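Local atomic coordinates of putative hydrolase (Shewanella frigidimarina, PDB entry 3LHO), a protein that is probably an iron(II)-dependent dioxygenase of the 2-oxoadipate dioxygenase/decarboxylase family, converting 2-oxoadipate to 2-hydroxyglutarate. Residues A[66-71]-A[80-85]; A[137-142]-A[221-226]; A[157-162]-A[227-232]. All coordinates share one frame; numbering follows the deposited sequence.

Contact 1 (A[66-71]-A[80-85])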
ATOM      1  N   TYR A  66      -6.919  16.074  -1.575  1.00 17.63           N
ATOM      2  CA  TYR A  66      -7.400  14.884  -2.264  1.00 15.19           C
ATOM      3  C   TYR A  66      -8.898  14.836  -2.298  1.00 15.46           C
ATOM      4  O   TYR A  66      -9.590  15.252  -1.370  1.00 16.01           O
ATOM      5  CB  TYR A  66      -6.813  13.591  -1.627  1.00 14.91           C
ATOM      6  CG  TYR A  66      -5.411  13.280  -2.085  1.00 15.04           C
ATOM      7  CD1 TYR A  66      -4.279  13.904  -1.518  1.00 13.58           C
ATOM      8  CD2 TYR A  66      -5.199  12.395  -3.133  1.00 17.93           C
ATOM      9  CE1 TYR A  66      -2.959  13.599  -2.010  1.00 16.21           C
ATOM     10  CE2 TYR A  66      -3.917  12.089  -3.602  1.00 11.83           C
ATOM     11  CZ  TYR A  66      -2.800  12.705  -3.065  1.00 14.63           C
ATOM     12  OH  TYR A  66      -1.567  12.359  -3.621  1.00 14.01           O
ATOM     13  N   VAL A  67      -9.420  14.267  -3.363  1.00 16.85           N
ATOM     14  CA  VAL A  67     -10.844  14.177  -3.588  0.50 17.69           C
ATOM     15  C   VAL A  67     -11.212  12.711  -3.786  1.00 18.05           C
ATOM     16  O   VAL A  67     -10.519  12.001  -4.504  1.00 17.41           O
ATOM     17  CB  VAL A  67     -11.244  14.973  -4.838  0.50 19.27           C
ATOM     18  CG1 VAL A  67     -12.748  14.801  -5.137  0.50 13.73           C
ATOM     19  CG2 VAL A  67     -10.848  16.469  -4.671  0.50 20.65           C
ATOM     20  N   ASP A  68     -12.289  12.294  -3.140  1.00 18.12           N
ATOM     21  CA  ASP A  68     -12.875  10.984  -3.296  1.00 19.28           C
ATOM     22  C   ASP A  68     -13.192  10.729  -4.764  1.00 18.45           C
ATOM     23  O   ASP A  68     -13.935  11.484  -5.351  1.00 19.96           O
ATOM     24  CB  ASP A  68     -14.145  10.953  -2.430  1.00 22.10           C
ATOM     25  CG  ASP A  68     -14.801   9.616  -2.409  1.00 28.12           C
ATOM     26  OD1 ASP A  68     -14.315   8.666  -3.100  1.00 33.48           O
ATOM     27  OD2 ASP A  68     -15.802   9.516  -1.678  1.00 26.03           O
ATOM     28  N   SER A  69     -12.623   9.678  -5.349  1.00 16.27           N
ATOM     29  CA  SER A  69     -12.646   9.455  -6.787  1.00 18.61           C
ATOM     30  C   SER A  69     -13.060   8.045  -7.214  1.00 20.64           C
ATOM     31  O   SER A  69     -13.114   7.785  -8.400  1.00 22.29           O
ATOM     32  CB  SER A  69     -11.271   9.777  -7.408  1.00 20.10           C
ATOM     33  OG  SER A  69     -10.925  11.151  -7.216  1.00 23.06           O
ATOM     34  N   GLY A  70     -13.335   7.130  -6.288  1.00 19.77           N
ATOM     35  CA  GLY A  70     -13.700   5.746  -6.680  1.00 20.38           C
ATOM     36  C   GLY A  70     -13.986   4.871  -5.472  1.00 21.20           C
ATOM     37  O   GLY A  70     -13.294   4.999  -4.479  1.00 17.87           O
ATOM     38  N   ASP A  71     -15.034   4.041  -5.544  1.00 18.89           N
ATOM     39  CA  ASP A  71     -15.462   3.105  -4.483  1.00 20.40           C
ATOM     40  C   ASP A  71     -15.322   1.679  -5.021  1.00 21.30           C
ATOM     41  O   ASP A  71     -15.649   1.435  -6.171  1.00 19.93           O
ATOM     42  CB  ASP A  71     -16.928   3.364  -4.104  1.00 19.62           C
ATOM     43  CG  ASP A  71     -17.111   4.589  -3.216  1.00 26.70           C
ATOM     44  OD1 ASP A  71     -16.102   5.272  -2.912  1.00 21.35           O
ATOM     45  OD2 ASP A  71     -18.258   4.863  -2.818  1.00 22.23           O
ATOM     46  N   ILE A  80     -13.467  -3.433   1.591  1.00 19.03           N
ATOM     47  CA  ILE A  80     -13.945  -2.321   0.781  0.50 18.34           C
ATOM     48  C   ILE A  80     -12.817  -1.317   0.639  1.00 17.90           C
ATOM     49  O   ILE A  80     -11.867  -1.249   1.442  1.00 19.11           O
ATOM     50  CB  ILE A  80     -15.246  -1.657   1.293  0.50 18.33           C
ATOM     51  CG1 ILE A  80     -15.051  -1.064   2.692  0.50 13.49           C
ATOM     52  CG2 ILE A  80     -16.412  -2.672   1.236  0.50 14.63           C
ATOM     53  CD1 ILE A  80     -16.055   0.064   3.024  0.50 13.42           C
ATOM     54  N   ALA A  81     -12.871  -0.552  -0.438  1.00 16.76           N
ATOM     55  CA  ALA A  81     -11.792   0.423  -0.612  1.00 16.99           C
ATOM     56  C   ALA A  81     -12.302   1.622  -1.382  1.00 17.39           C
ATOM     57  O   ALA A  81     -13.399   1.603  -2.015  1.00 15.33           O
ATOM     58  CB  ALA A  81     -10.590  -0.218  -1.344  1.00 14.33           C
ATOM     59  N   LYS A  82     -11.485   2.657  -1.357  1.00 15.28           N
ATOM     60  CA  LYS A  82     -11.732   3.870  -2.153  1.00 16.43           C
ATOM     61  C   LYS A  82     -10.364   4.357  -2.642  1.00 18.02           C
ATOM     62  O   LYS A  82      -9.310   4.041  -2.001  1.00 15.90           O
ATOM     63  CB  LYS A  82     -12.357   4.987  -1.300  1.00 15.71           C
ATOM     64  CG  LYS A  82     -13.688   4.688  -0.551  1.00 14.40           C
ATOM     65  CD  LYS A  82     -14.083   5.832   0.452  1.00 16.68           C
ATOM     66  CE  LYS A  82     -14.578   7.082  -0.211  1.00 15.48           C
ATOM     67  NZ  LYS A  82     -15.842   6.913  -1.035  1.00 18.26           N
ATOM     68  N   HIS A  83     -10.381   5.108  -3.747  1.00 17.01           N
ATOM     69  CA  HIS A  83      -9.209   5.842  -4.159  1.00 16.44           C
ATOM     70  C   HIS A  83      -9.518   7.324  -4.237  1.00 16.33           C
ATOM     71  O   HIS A  83     -10.674   7.725  -4.423  1.00 13.41           O
ATOM     72  CB  HIS A  83      -8.563   5.246  -5.443  1.00 17.81           C
ATOM     73  CG  HIS A  83      -8.923   5.946  -6.710  1.00 18.34           C
ATOM     74  ND1 HIS A  83      -9.942   5.519  -7.544  1.00 14.63           N
ATOM     75  CD2 HIS A  83      -8.362   7.023  -7.312  1.00 15.42           C
ATOM     76  CE1 HIS A  83     -10.006   6.338  -8.590  1.00 18.76           C
ATOM     77  NE2 HIS A  83      -9.049   7.257  -8.475  1.00 21.75           N
ATOM     78  N   PHE A  84      -8.446   8.110  -4.004  1.00 14.33           N
ATOM     79  CA  PHE A  84      -8.463   9.561  -3.946  1.00 14.98           C
ATOM     80  C   PHE A  84      -7.448  10.131  -4.936  1.00 14.45           C
ATOM     81  O   PHE A  84      -6.364   9.560  -5.121  1.00 14.96           O
ATOM     82  CB  PHE A  84      -8.152  10.060  -2.511  1.00 17.73           C
ATOM     83  CG  PHE A  84      -9.058   9.476  -1.465  1.00 16.82           C
ATOM     84  CD1 PHE A  84      -8.832   8.173  -0.990  1.00 16.98           C
ATOM     85  CD2 PHE A  84     -10.144  10.181  -0.994  1.00 16.31           C
ATOM     86  CE1 PHE A  84      -9.679   7.599  -0.072  1.00 16.83           C
ATOM     87  CE2 PHE A  84     -11.017   9.620  -0.050  1.00 15.69           C
ATOM     88  CZ  PHE A  84     -10.772   8.318   0.419  1.00 13.76           C
ATOM     89  N   GLU A  85      -7.817  11.268  -5.542  1.00 16.70           N
ATOM     90  CA  GLU A  85      -7.016  11.976  -6.528  1.00 16.16           C
ATOM     91  C   GLU A  85      -6.776  13.434  -6.115  1.00 17.71           C
ATOM     92  O   GLU A  85      -7.652  14.064  -5.484  1.00 16.66           O
ATOM     93  CB  GLU A  85      -7.729  11.970  -7.874  1.00 18.47           C
ATOM     94  CG  GLU A  85      -7.807  10.571  -8.477  1.00 17.13           C
ATOM     95  CD  GLU A  85      -8.577  10.514  -9.781  1.00 25.52           C
ATOM     96  OE1 GLU A  85      -8.922  11.587 -10.337  1.00 26.21           O
ATOM     97  OE2 GLU A  85      -8.849   9.370 -10.231  1.00 25.23           O
TER

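Contact 2 (A[137-142]-A[221-226])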
ATOM      1  N   ASP A 137       0.916  -4.436  21.438  1.00 22.38           N
ATOM      2  CA  ASP A 137       1.598  -5.717  21.674  1.00 20.78           C
ATOM      3  C   ASP A 137       0.830  -6.823  20.965  1.00 19.60           C
ATOM      4  O   ASP A 137      -0.403  -6.844  20.964  1.00 19.55           O
ATOM      5  CB  ASP A 137       1.615  -6.054  23.149  1.00 21.11           C
ATOM      6  CG  ASP A 137       2.483  -5.114  23.923  1.00 25.06           C
ATOM      7  OD1 ASP A 137       3.535  -4.737  23.373  1.00 28.21           O
ATOM      8  OD2 ASP A 137       2.096  -4.723  25.035  1.00 38.87           O
ATOM      9  N   VAL A 138       1.562  -7.742  20.368  1.00 19.44           N
ATOM     10  CA  VAL A 138       0.927  -8.884  19.732  1.00 18.82           C
ATOM     11  C   VAL A 138       1.861 -10.085  19.848  1.00 20.04           C
ATOM     12  O   VAL A 138       3.095  -9.940  19.746  1.00 18.04           O
ATOM     13  CB  VAL A 138       0.535  -8.544  18.279  1.00 21.42           C
ATOM     14  CG1 VAL A 138       1.701  -7.968  17.491  1.00 16.64           C
ATOM     15  CG2 VAL A 138      -0.098  -9.756  17.580  1.00 23.21           C
ATOM     16  N   ASP A 139       1.274 -11.253  20.080  1.00 17.92           N
ATOM     17  CA  ASP A 139       2.066 -12.497  20.213  1.00 18.70           C
ATOM     18  C   ASP A 139       1.961 -13.372  18.953  1.00 16.59           C
ATOM     19  O   ASP A 139       1.144 -13.114  18.058  1.00 17.18           O
ATOM     20  CB  ASP A 139       1.707 -13.305  21.483  1.00 19.04           C
ATOM     21  CG  ASP A 139       0.271 -13.836  21.500  1.00 21.08           C
ATOM     22  OD1 ASP A 139      -0.458 -13.806  20.487  1.00 24.14           O
ATOM     23  OD2 ASP A 139      -0.133 -14.259  22.594  1.00 26.86           O
ATOM     24  N   LYS A 140       2.779 -14.414  18.906  1.00 17.56           N
ATOM     25  CA  LYS A 140       2.899 -15.231  17.701  1.00 18.14           C
ATOM     26  C   LYS A 140       1.617 -15.975  17.414  1.00 18.12           C
ATOM     27  O   LYS A 140       1.227 -16.082  16.253  1.00 18.70           O
ATOM     28  CB  LYS A 140       4.083 -16.210  17.816  1.00 19.51           C
ATOM     29  CG  LYS A 140       5.447 -15.496  17.880  1.00 21.19           C
ATOM     30  CD  LYS A 140       6.632 -16.463  17.800  1.00 17.05           C
ATOM     31  CE  LYS A 140       6.876 -17.175  19.066  1.00 13.92           C
ATOM     32  NZ  LYS A 140       7.957 -18.218  18.873  1.00 13.38           N
ATOM     33  N   ALA A 141       0.947 -16.474  18.460  1.00 18.09           N
ATOM     34  CA  ALA A 141      -0.277 -17.267  18.282  1.00 18.82           C
ATOM     35  C   ALA A 141      -1.379 -16.404  17.705  1.00 16.48           C
ATOM     36  O   ALA A 141      -2.198 -16.888  16.887  1.00 20.15           O
ATOM     37  CB  ALA A 141      -0.740 -17.894  19.635  1.00 18.82           C
ATOM     38  N   THR A 142      -1.413 -15.142  18.122  1.00 19.04           N
ATOM     39  CA  THR A 142      -2.396 -14.168  17.575  1.00 18.21           C
ATOM     40  C   THR A 142      -2.136 -13.900  16.103  1.00 18.74           C
ATOM     41  O   THR A 142      -3.054 -13.965  15.276  1.00 17.23           O
ATOM     42  CB  THR A 142      -2.420 -12.871  18.395  1.00 16.83           C
ATOM     43  OG1 THR A 142      -2.852 -13.171  19.727  1.00 18.24           O
ATOM     44  CG2 THR A 142      -3.400 -11.850  17.786  1.00 17.27           C
ATOM     45  N   ASN A 221       8.952  -7.814  16.141  1.00 18.25           N
ATOM     46  CA  ASN A 221       9.192  -8.111  17.544  1.00 21.11           C
ATOM     47  C   ASN A 221       7.890  -8.417  18.263  1.00 23.10           C
ATOM     48  O   ASN A 221       7.261  -7.569  18.868  1.00 26.71           O
ATOM     49  CB  ASN A 221       9.980  -6.986  18.207  1.00 22.08           C
ATOM     50  CG  ASN A 221      11.282  -6.686  17.482  1.00 21.47           C
ATOM     51  OD1 ASN A 221      11.444  -5.620  16.905  1.00 20.69           O
ATOM     52  ND2 ASN A 221      12.178  -7.659  17.435  1.00 19.74           N
ATOM     53  N   PHE A 222       7.470  -9.660  18.142  1.00 21.95           N
ATOM     54  CA  PHE A 222       6.309 -10.153  18.848  1.00 21.66           C
ATOM     55  C   PHE A 222       6.645 -10.195  20.335  1.00 20.82           C
ATOM     56  O   PHE A 222       7.831 -10.171  20.742  1.00 21.55           O
ATOM     57  CB  PHE A 222       5.874 -11.532  18.320  1.00 18.55           C
ATOM     58  CG  PHE A 222       5.328 -11.502  16.907  1.00 23.11           C
ATOM     59  CD1 PHE A 222       4.081 -10.970  16.641  1.00 23.17           C
ATOM     60  CD2 PHE A 222       6.059 -12.007  15.845  1.00 20.87           C
ATOM     61  CE1 PHE A 222       3.591 -10.903  15.352  1.00 24.35           C
ATOM     62  CE2 PHE A 222       5.573 -11.965  14.566  1.00 20.75           C
ATOM     63  CZ  PHE A 222       4.323 -11.392  14.308  1.00 22.90           C
ATOM     64  N   THR A 223       5.605 -10.242  21.157  1.00 22.54           N
ATOM     65  CA  THR A 223       5.800 -10.336  22.594  1.00 20.99           C
ATOM     66  C   THR A 223       6.603 -11.574  22.977  1.00 21.94           C
ATOM     67  O   THR A 223       7.417 -11.504  23.868  1.00 21.90           O
ATOM     68  CB  THR A 223       4.446 -10.258  23.379  1.00 22.90           C
ATOM     69  OG1 THR A 223       3.563 -11.302  22.963  1.00 25.31           O
ATOM     70  CG2 THR A 223       3.777  -8.928  23.091  1.00 24.16           C
ATOM     71  N   ASP A 224       6.431 -12.684  22.265  1.00 19.39           N
ATOM     72  CA  ASP A 224       7.143 -13.899  22.613  1.00 19.39           C
ATOM     73  C   ASP A 224       8.109 -14.387  21.543  1.00 17.74           C
ATOM     74  O   ASP A 224       8.409 -15.562  21.502  1.00 18.86           O
ATOM     75  CB  ASP A 224       6.132 -15.016  22.976  1.00 20.19           C
ATOM     76  CG  ASP A 224       5.058 -15.224  21.924  1.00 18.77           C
ATOM     77  OD1 ASP A 224       5.035 -14.519  20.897  1.00 18.16           O
ATOM     78  OD2 ASP A 224       4.145 -16.047  22.175  1.00 20.73           O
ATOM     79  N   GLY A 225       8.611 -13.503  20.682  1.00 18.98           N
ATOM     80  CA  GLY A 225       9.541 -13.914  19.628  1.00 17.87           C
ATOM     81  C   GLY A 225       9.855 -12.828  18.618  1.00 16.98           C
ATOM     82  O   GLY A 225       9.113 -11.852  18.479  1.00 18.51           O
ATOM     83  N   ASP A 226      10.989 -13.002  17.957  1.00 15.99           N
ATOM     84  CA  ASP A 226      11.461 -12.148  16.886  1.00 15.69           C
ATOM     85  C   ASP A 226      11.388 -12.952  15.594  1.00 16.54           C
ATOM     86  O   ASP A 226      12.151 -13.876  15.369  1.00 19.55           O
ATOM     87  CB  ASP A 226      12.882 -11.708  17.169  1.00 19.10           C
ATOM     88  CG  ASP A 226      13.006 -11.048  18.518  1.00 15.77           C
ATOM     89  OD1 ASP A 226      12.338 -10.023  18.709  1.00 20.16           O
ATOM     90  OD2 ASP A 226      13.719 -11.588  19.368  1.00 22.28           O
TER
HETATM   91  O   HOH W   1       4.741  -6.962  20.412  1.00 24.76           O
HETATM   92  O   HOH W   2       2.158 -17.109  21.001  1.00 15.63           O

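Contact 3 (A[157-162]-A[227-232])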
ATOM      1  N   ALA A 157      -1.655  -6.539  11.497  1.00 15.13           N
ATOM      2  CA  ALA A 157      -1.300  -6.869  12.887  1.00 15.00           C
ATOM      3  C   ALA A 157       0.219  -6.820  13.113  1.00 16.45           C
ATOM      4  O   ALA A 157       0.698  -6.303  14.170  1.00 15.43           O
ATOM      5  CB  ALA A 157      -1.886  -8.250  13.286  1.00 12.98           C
ATOM      6  N   ALA A 158       0.994  -7.312  12.141  1.00 15.66           N
ATOM      7  CA  ALA A 158       2.479  -7.368  12.288  1.00 17.77           C
ATOM      8  C   ALA A 158       3.174  -6.021  12.115  1.00 18.07           C
ATOM      9  O   ALA A 158       4.167  -5.732  12.810  1.00 17.32           O
ATOM     10  CB  ALA A 158       3.118  -8.420  11.337  1.00 16.79           C
ATOM     11  N   LEU A 159       2.706  -5.207  11.181  1.00 21.22           N
ATOM     12  CA  LEU A 159       3.473  -3.986  10.789  1.00 19.14           C
ATOM     13  C   LEU A 159       2.787  -2.650  11.113  1.00 16.19           C
ATOM     14  O   LEU A 159       3.444  -1.599  11.188  1.00 19.73           O
ATOM     15  CB  LEU A 159       3.828  -4.082   9.297  1.00 20.83           C
ATOM     16  CG  LEU A 159       4.920  -5.144   9.020  1.00 23.24           C
ATOM     17  CD1 LEU A 159       4.975  -5.458   7.566  1.00 25.56           C
ATOM     18  CD2 LEU A 159       6.298  -4.698   9.522  1.00 24.96           C
ATOM     19  N   GLY A 160       1.488  -2.709  11.352  1.00 16.67           N
ATOM     20  CA  GLY A 160       0.709  -1.546  11.722  1.00 16.48           C
ATOM     21  C   GLY A 160       0.466  -0.561  10.583  1.00 16.65           C
ATOM     22  O   GLY A 160       0.190  -0.950   9.432  1.00 16.53           O
ATOM     23  N   TYR A 161       0.500   0.717  10.934  1.00 15.83           N
ATOM     24  CA  TYR A 161       0.128   1.799  10.036  1.00 14.19           C
ATOM     25  C   TYR A 161       1.356   2.337   9.342  1.00 16.42           C
ATOM     26  O   TYR A 161       2.094   3.150   9.896  1.00 14.12           O
ATOM     27  CB  TYR A 161      -0.683   2.889  10.778  1.00 17.39           C
ATOM     28  CG  TYR A 161      -2.043   2.337  11.094  1.00 17.10           C
ATOM     29  CD1 TYR A 161      -2.948   2.120  10.090  1.00 16.62           C
ATOM     30  CD2 TYR A 161      -2.364   1.876  12.373  1.00 16.52           C
ATOM     31  CE1 TYR A 161      -4.153   1.573  10.338  1.00 17.95           C
ATOM     32  CE2 TYR A 161      -3.600   1.251  12.615  1.00 18.35           C
ATOM     33  CZ  TYR A 161      -4.471   1.136  11.612  1.00 17.20           C
ATOM     34  OH  TYR A 161      -5.675   0.505  11.850  1.00 14.87           O
ATOM     35  N   ARG A 162       1.592   1.836   8.145  1.00 13.27           N
ATOM     36  CA  ARG A 162       2.760   2.164   7.317  1.00 15.10           C
ATOM     37  C   ARG A 162       2.341   1.891   5.872  1.00 15.76           C
ATOM     38  O   ARG A 162       1.362   1.168   5.632  1.00 16.05           O
ATOM     39  CB  ARG A 162       4.005   1.314   7.667  1.00 15.54           C
ATOM     40  CG  ARG A 162       4.330   1.194   9.111  1.00 18.14           C
ATOM     41  CD  ARG A 162       5.486   0.266   9.389  1.00 21.06           C
ATOM     42  NE  ARG A 162       6.774   0.842   9.001  1.00 18.59           N
ATOM     43  CZ  ARG A 162       7.968   0.336   9.315  1.00 24.22           C
ATOM     44  NH1 ARG A 162       8.088  -0.754  10.059  1.00 21.74           N
ATOM     45  NH2 ARG A 162       9.070   0.926   8.855  1.00 20.89           N
ATOM     46  N   VAL A 227      10.428 -12.602  14.766  1.00 16.59           N
ATOM     47  CA  VAL A 227      10.110 -13.376  13.588  1.00 14.60           C
ATOM     48  C   VAL A 227      10.367 -12.594  12.306  1.00 16.15           C
ATOM     49  O   VAL A 227       9.927 -11.437  12.142  1.00 15.76           O
ATOM     50  CB  VAL A 227       8.656 -13.826  13.633  1.00 17.05           C
ATOM     51  CG1 VAL A 227       8.351 -14.645  12.401  1.00 15.69           C
ATOM     52  CG2 VAL A 227       8.366 -14.634  14.926  1.00 17.06           C
ATOM     53  N   GLU A 228      11.063 -13.233  11.370  1.00 15.92           N
ATOM     54  CA  GLU A 228      11.236 -12.665  10.047  1.00 16.22           C
ATOM     55  C   GLU A 228      10.043 -12.925   9.122  1.00 16.59           C
ATOM     56  O   GLU A 228       9.638 -14.057   8.905  1.00 16.49           O
ATOM     57  CB  GLU A 228      12.535 -13.217   9.463  1.00 17.39           C
ATOM     58  CG  GLU A 228      13.104 -12.439   8.362  1.00 23.62           C
ATOM     59  CD  GLU A 228      14.513 -12.919   8.038  1.00 33.80           C
ATOM     60  OE1 GLU A 228      15.445 -12.663   8.824  1.00 40.93           O
ATOM     61  OE2 GLU A 228      14.665 -13.601   7.030  1.00 31.57           O
ATOM     62  N   ILE A 229       9.447 -11.865   8.591  1.00 15.19           N
ATOM     63  CA  ILE A 229       8.320 -12.008   7.686  1.00 16.87           C
ATOM     64  C   ILE A 229       8.513 -11.117   6.450  1.00 18.23           C
ATOM     65  O   ILE A 229       9.282 -10.151   6.469  1.00 16.67           O
ATOM     66  CB  ILE A 229       6.940 -11.665   8.402  1.00 18.59           C
ATOM     67  CG1 ILE A 229       6.803 -10.162   8.661  1.00 21.85           C
ATOM     68  CG2 ILE A 229       6.764 -12.531   9.717  1.00 12.67           C
ATOM     69  CD1 ILE A 229       5.374  -9.689   8.969  1.00 21.48           C
ATOM     70  N   PRO A 230       7.791 -11.420   5.373  1.00 16.62           N
ATOM     71  CA  PRO A 230       7.768 -10.469   4.269  1.00 18.64           C
ATOM     72  C   PRO A 230       7.215  -9.117   4.671  1.00 18.01           C
ATOM     73  O   PRO A 230       6.223  -9.016   5.425  1.00 17.41           O
ATOM     74  CB  PRO A 230       6.814 -11.128   3.260  1.00 16.58           C
ATOM     75  CG  PRO A 230       6.778 -12.577   3.660  1.00 20.58           C
ATOM     76  CD  PRO A 230       6.869 -12.547   5.128  1.00 21.10           C
ATOM     77  N   SER A 231       7.839  -8.075   4.159  1.00 19.19           N
ATOM     78  CA  SER A 231       7.411  -6.727   4.502  1.00 20.11           C
ATOM     79  C   SER A 231       6.576  -6.201   3.335  1.00 20.45           C
ATOM     80  O   SER A 231       5.367  -6.440   3.282  1.00 17.35           O
ATOM     81  CB  SER A 231       8.626  -5.846   4.840  1.00 17.85           C
ATOM     82  OG  SER A 231       9.596  -5.921   3.801  1.00 20.31           O
ATOM     83  N   CYS A 232       7.209  -5.518   2.392  1.00 19.51           N
ATOM     84  CA  CYS A 232       6.502  -4.940   1.227  1.00 18.40           C
ATOM     85  C   CYS A 232       7.232  -5.214  -0.069  1.00 18.49           C
ATOM     86  O   CYS A 232       8.464  -5.358  -0.082  1.00 18.69           O
ATOM     87  CB  CYS A 232       6.464  -3.419   1.345  1.00 20.68           C
ATOM     88  SG  CYS A 232       5.853  -2.762   2.924  1.00 18.96           S
TER

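Contact 1 (A[66-71]-A[80-85])
Lys82 NZ sits between two carboxylates of the facing strand. It forms salt bridges with Asp68 OD2 at 2.7 Å and with Asp71 OD1, which it meets on the syn lone pair. The lysine chain runs beside Asp71 in the same direction but crosses Asp68 at about a right angle. Its bend at chi3 (73°) places CE against both Asp68 oxygens. An alanine here would probably leave Asp68 and Asp71 without their shared cation, two like charges near each other. Backbone bonds pair Val67 with Glu85 in both directions, and Ser69 N gives to His83 O at 2.9 Å. The two strands form an antiparallel beta hairpin at the edge of the main sheet, and Ser69 and Gly70 both face His83 in a classic beta bulge. Ser69 CB lies over one face of the His83 ring, 3.9 Å from its centroid, a CH-pi contact. In the ring plane, His83 NE2 gives a nearly straight bond (169°) to Glu85 OE2. His83 ND1 is bonded to Tyr72 OH. Val67 O takes two donors, Glu85 N and, from above the carbonyl plane, Ser69 OG. Apolar contact is made by Tyr66 CD2 and Phe84 CB, 3.8 Å apart.

Contact 2 (A[137-142]-A[221-226])
Asp137 meets Thr223 through carbon alone. Its CB lies 3.6 Å from Thr223 CG2, and the two side chains cross at about a right angle. Val138 comes next and carries the main backbone link. Its O accepts from Thr223 N at 2.9 Å, in a nearly straight bond (167°). The same oxygen lies at the edge of the Phe222 ring, near its plane. Val138 CG1 lies 3.9 Å from Phe222 CD1, and the two side chains run side by side in the same direction. A water accepts from Val138 N and donates to Asn221 O. Asp139 is the N-cap of helix 140-149. With CG between the backbone N and the carbonyl carbon (chi1 64°), the carboxylate stays close to the first helical turn. Its OD1 accepts from Thr142 N and from Thr142 OG1, which reach it from opposite faces of the carboxylate plane. Asp139 CB is 3.1 Å from Thr223 OG1. On the facing side, Phe222 to Gly225 form a type I beta turn that joins strands 217-222 and 225-230. This hairpin tip thus meets the start of the helix. Lys140 N donates to the syn lone pair of Asp224 OD1 at 3.0 Å. The helix dipole would probably strengthen this bond. Lys140 CG lies 3.2 Å from Asp224 OD1 and packs on Phe222 CB. A second water accepts from Ala141 N and donates to Asp224 OD2.

Contact 3 (A[157-162]-A[227-232])
Ala158 and Ile229 make a small, buried apolar contact between the C-terminal end of helix 151-159 and the last part of strand 225-230. The two backbones stay well apart. Together the two segments bury 148 Å² of surface, counted over both sides. The CA atoms of Ala158 and Ile229 are 8.8 Å from each other, so side chains bridge the distance. Both Ala158 and Leu159 direct CB toward the facing segment. Ala158 CB meets Ile229 CD1 at 3.5 Å, methyl against methyl. In Ile229, CG1 stands between the backbone N and the carbonyl carbon (chi1 72°). CD1 is anti to CA about the next bond (chi2 163°), which extends this branch to the helix. Leu159 comes to the same methyl less closely, with its CD1 4.5 Å from Ile229 CD1. That leucine methyl also lies 4.1 Å from Ser231 CA, and 4.3 Å from Pro230 O. Leu159 thus spans the point where the strand gives way to loop. Strand 225-230 pairs with strand 217-222 in a two-stranded antiparallel hairpin, separate from the main mixed sheet. The helix end packs against this hairpin. Leu159 also touches Val218 of the neighbouring strand, and Tyr143 of helix 140-149 borders the contact by touching both Ala158 and Ile229. Just beyond Leu159, Gly160 takes a positive phi (72°) and leaves the helical path. Ser231 OG bonds to Met20 O at the end of helix 6-20, and Ser231 O accepts from Trp155 NE1 of the helix that carries Ala158.

How the contacts relate
From the N terminus, contact 1 comes first. It closes the short loop of the hairpin 67-74/79-85 at the edge of the main sheet, before the other two contacts open. Contacts 2 and 3 close much longer loops, with 78 and 64 residues between their segments. These two cross: 137-142 and 157-162 come first, then 221-226 and 227-232. They bring the successive helices 140-149 and 151-159 to one two-stranded hairpin, contact 2 at its turn and contact 3 farther along strand 225-230. They touch where Phe222 CD2 packs 3.6 Å from Val227 CG2. Contact 1 lies across the chain's centre, its centre about 34 Å from that of contact 2.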